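PDB 4ZOQ: intracellular serine protease from Bacillus licheniformis, which probably acts as a serine-type endopeptidase of the subtilase (S8) family in lanthipeptide processing, the chain described here being its N-terminal prodomain. Local coordinates for residues 51-55 with 66-70. Sequence-based numbering, arbitrary orientation.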
ATOM      1  N   PHE A  51     -13.215  13.334 -32.475  1.00 57.00           N
ATOM      2  CA  PHE A  51     -13.081  11.990 -33.012  1.00 56.95           C
ATOM      3  C   PHE A  51     -13.901  11.026 -32.205  1.00 57.07           C
ATOM      4  O   PHE A  51     -13.543   9.894 -32.136  1.00 57.28           O
ATOM      5  CB  PHE A  51     -11.624  11.515 -33.017  1.00 57.09           C
ATOM      6  CG  PHE A  51     -10.738  12.217 -34.011  1.00 57.96           C
ATOM      7  CD1 PHE A  51     -10.141  13.444 -33.721  1.00 53.87           C
ATOM      8  CD2 PHE A  51     -10.454  11.613 -35.232  1.00 59.27           C
ATOM      9  CE1 PHE A  51      -9.304  14.073 -34.666  1.00 51.97           C
ATOM     10  CE2 PHE A  51      -9.635  12.235 -36.165  1.00 54.61           C
ATOM     11  CZ  PHE A  51      -9.064  13.453 -35.887  1.00 59.45           C
ATOM     12  N   HIS A  52     -14.910  11.508 -31.492  1.00 57.77           N
ATOM     13  CA  HIS A  52     -15.814  10.670 -30.697  1.00 62.02           C
ATOM     14  C   HIS A  52     -15.120   9.548 -29.919  1.00 68.04           C
ATOM     15  O   HIS A  52     -15.560   8.389 -29.919  1.00 65.60           O
ATOM     16  CB  HIS A  52     -16.915  10.106 -31.611  1.00 63.93           C
ATOM     17  CG  HIS A  52     -18.093   9.512 -30.874  1.00 69.21           C
ATOM     18  ND1 HIS A  52     -18.824  10.198 -29.922  1.00 76.86           N
ATOM     19  CD2 HIS A  52     -18.629   8.273 -30.934  1.00 64.63           C
ATOM     20  CE1 HIS A  52     -19.774   9.410 -29.442  1.00 68.44           C
ATOM     21  NE2 HIS A  52     -19.675   8.234 -30.037  1.00 79.03           N
ATOM     22  N   ILE A  53     -14.023   9.901 -29.266  1.00 60.31           N
ATOM     23  CA  ILE A  53     -13.345   8.930 -28.439  1.00 62.74           C
ATOM     24  C   ILE A  53     -13.335   9.498 -27.031  1.00 62.18           C
ATOM     25  O   ILE A  53     -13.206  10.716 -26.825  1.00 58.88           O
ATOM     26  CB  ILE A  53     -11.880   8.600 -28.925  1.00 60.66           C
ATOM     27  CG1 ILE A  53     -10.973   9.822 -28.904  1.00 56.53           C
ATOM     28  CG2 ILE A  53     -11.839   7.928 -30.297  1.00 63.22           C
ATOM     29  CD1 ILE A  53     -10.067   9.837 -27.689  1.00 62.57           C
ATOM     30  N   HIS A  54     -13.535   8.642 -26.043  1.00 68.49           N
ATOM     31  CA  HIS A  54     -13.463   9.173 -24.701  1.00 61.08           C
ATOM     32  C   HIS A  54     -12.112   9.016 -24.026  1.00 59.80           C
ATOM     33  O   HIS A  54     -11.564   7.927 -23.856  1.00 60.50           O
ATOM     34  CB  HIS A  54     -14.629   8.704 -23.847  1.00 64.77           C
ATOM     35  CG  HIS A  54     -14.353   8.727 -22.392  1.00 69.38           C
ATOM     36  ND1 HIS A  54     -15.008   9.611 -21.550  1.00 78.59           N
ATOM     37  CD2 HIS A  54     -13.821   7.784 -21.581  1.00 67.93           C
ATOM     38  CE1 HIS A  54     -14.665   9.346 -20.301  1.00 67.67           C
ATOM     39  NE2 HIS A  54     -13.969   8.226 -20.297  1.00 73.15           N
ATOM     40  N   ALA A  55     -11.609  10.196 -23.671  1.00 56.49           N
ATOM     41  CA  ALA A  55     -10.338  10.410 -23.019  1.00 53.96           C
ATOM     42  C   ALA A  55     -10.537  10.812 -21.566  1.00 61.93           C
ATOM     43  O   ALA A  55     -11.116  11.863 -21.248  1.00 66.45           O
ATOM     44  CB  ALA A  55      -9.556  11.483 -23.750  1.00 50.65           C
ATOM     45  N   VAL A  66      -7.615   6.548 -23.211  1.00 54.30           N
ATOM     46  CA  VAL A  66      -8.472   6.892 -24.331  1.00 57.35           C
ATOM     47  C   VAL A  66      -9.148   5.614 -24.811  1.00 57.76           C
ATOM     48  O   VAL A  66      -8.509   4.591 -25.044  1.00 54.90           O
ATOM     49  CB  VAL A  66      -7.697   7.584 -25.483  1.00 51.63           C
ATOM     50  CG1 VAL A  66      -7.163   8.927 -25.024  1.00 51.69           C
ATOM     51  CG2 VAL A  66      -6.564   6.721 -25.963  1.00 53.30           C
ATOM     52  N   THR A  67     -10.465   5.678 -24.909  1.00 58.21           N
ATOM     53  CA  THR A  67     -11.262   4.546 -25.339  1.00 58.65           C
ATOM     54  C   THR A  67     -12.216   5.053 -26.395  1.00 61.39           C
ATOM     55  O   THR A  67     -12.629   6.211 -26.372  1.00 63.56           O
ATOM     56  CB  THR A  67     -12.059   3.897 -24.182  1.00 61.10           C
ATOM     57  OG1 THR A  67     -13.011   4.835 -23.659  1.00 62.94           O
ATOM     58  CG2 THR A  67     -11.119   3.469 -23.055  1.00 61.06           C
ATOM     59  N   GLY A  68     -12.539   4.196 -27.346  1.00 66.15           N
ATOM     60  CA  GLY A  68     -13.439   4.563 -28.420  1.00 67.70           C
ATOM     61  C   GLY A  68     -13.431   3.474 -29.468  1.00 75.88           C
ATOM     62  O   GLY A  68     -13.245   2.300 -29.140  1.00 69.04           O
ATOM     63  N   GLU A  69     -13.572   3.843 -30.739  1.00 82.42           N
ATOM     64  CA  GLU A  69     -13.435   2.816 -31.752  1.00 80.95           C
ATOM     65  C   GLU A  69     -12.056   2.853 -32.393  1.00 76.93           C
ATOM     66  O   GLU A  69     -11.522   3.901 -32.761  1.00 78.32           O
ATOM     67  CB  GLU A  69     -14.527   2.965 -32.804  1.00 78.41           C
ATOM     68  CG  GLU A  69     -15.864   2.320 -32.401  1.00 85.61           C
ATOM     69  CD  GLU A  69     -15.866   0.788 -32.372  1.00 97.45           C
ATOM     70  OE1 GLU A  69     -14.855   0.170 -31.955  1.00 94.78           O
ATOM     71  OE2 GLU A  69     -16.912   0.198 -32.739  1.00 98.26           O
ATOM     72  N   LYS A  70     -11.533   1.649 -32.561  1.00 77.82           N
ATOM     73  CA  LYS A  70     -10.134   1.384 -32.842  1.00 78.06           C
ATOM     74  C   LYS A  70      -9.608   1.835 -34.197  1.00 77.18           C
ATOM     75  O   LYS A  70      -8.390   1.937 -34.383  1.00 73.26           O
ATOM     76  CB  LYS A  70      -9.933  -0.125 -32.693  1.00 77.96           C
ATOM     77  CG  LYS A  70     -10.763  -0.691 -31.542  1.00 84.71           C
ATOM     78  CD  LYS A  70     -10.533  -2.177 -31.367  1.00 87.63           C
ATOM     79  CE  LYS A  70     -10.986  -2.614 -29.988  1.00 77.98           C
ATOM     80  NZ  LYS A  70     -10.623  -4.031 -29.768  1.00 77.95           N
TER
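G68 faces I53 at a CA–CA separation of 4.4 Å and illustrates how close backbones can exclude a side chain: an ideal CB on G68 would lie only 2.7 Å from I53 CG2, a clash. Just beyond, 51-55 and 66-70 are tied by the antiparallel hydrogen-bonded pair H54–T67, with H54 N donating to T67 O (2.6 Å, bent to 132° at the hydrogen) and T67 N to H54 O (2.7 Å, nearly straight). One carbonyl can serve several donors: H54 O also accepts a weak bond from T67 OG1 (3.4 Å) and a CA–H···O contact from V66 CA (3.3 Å). These residues form the open end of a β-hairpin, strands 54-58 and 63-67, along one edge of the prodomain's antiparallel sheet, with helices 41-49 and 70-80 packed over one face. A Schellman motif with H52 as its positive-phi C′ residue ends helix 41-49 and turns the chain into strand 54-58. On the helix-covered face A55 CB meets V66 CG1 (3.7 Å) and I53 CD1 reaches V66 CB (3.9 Å), burying I53 and V66 beneath F76 and A48.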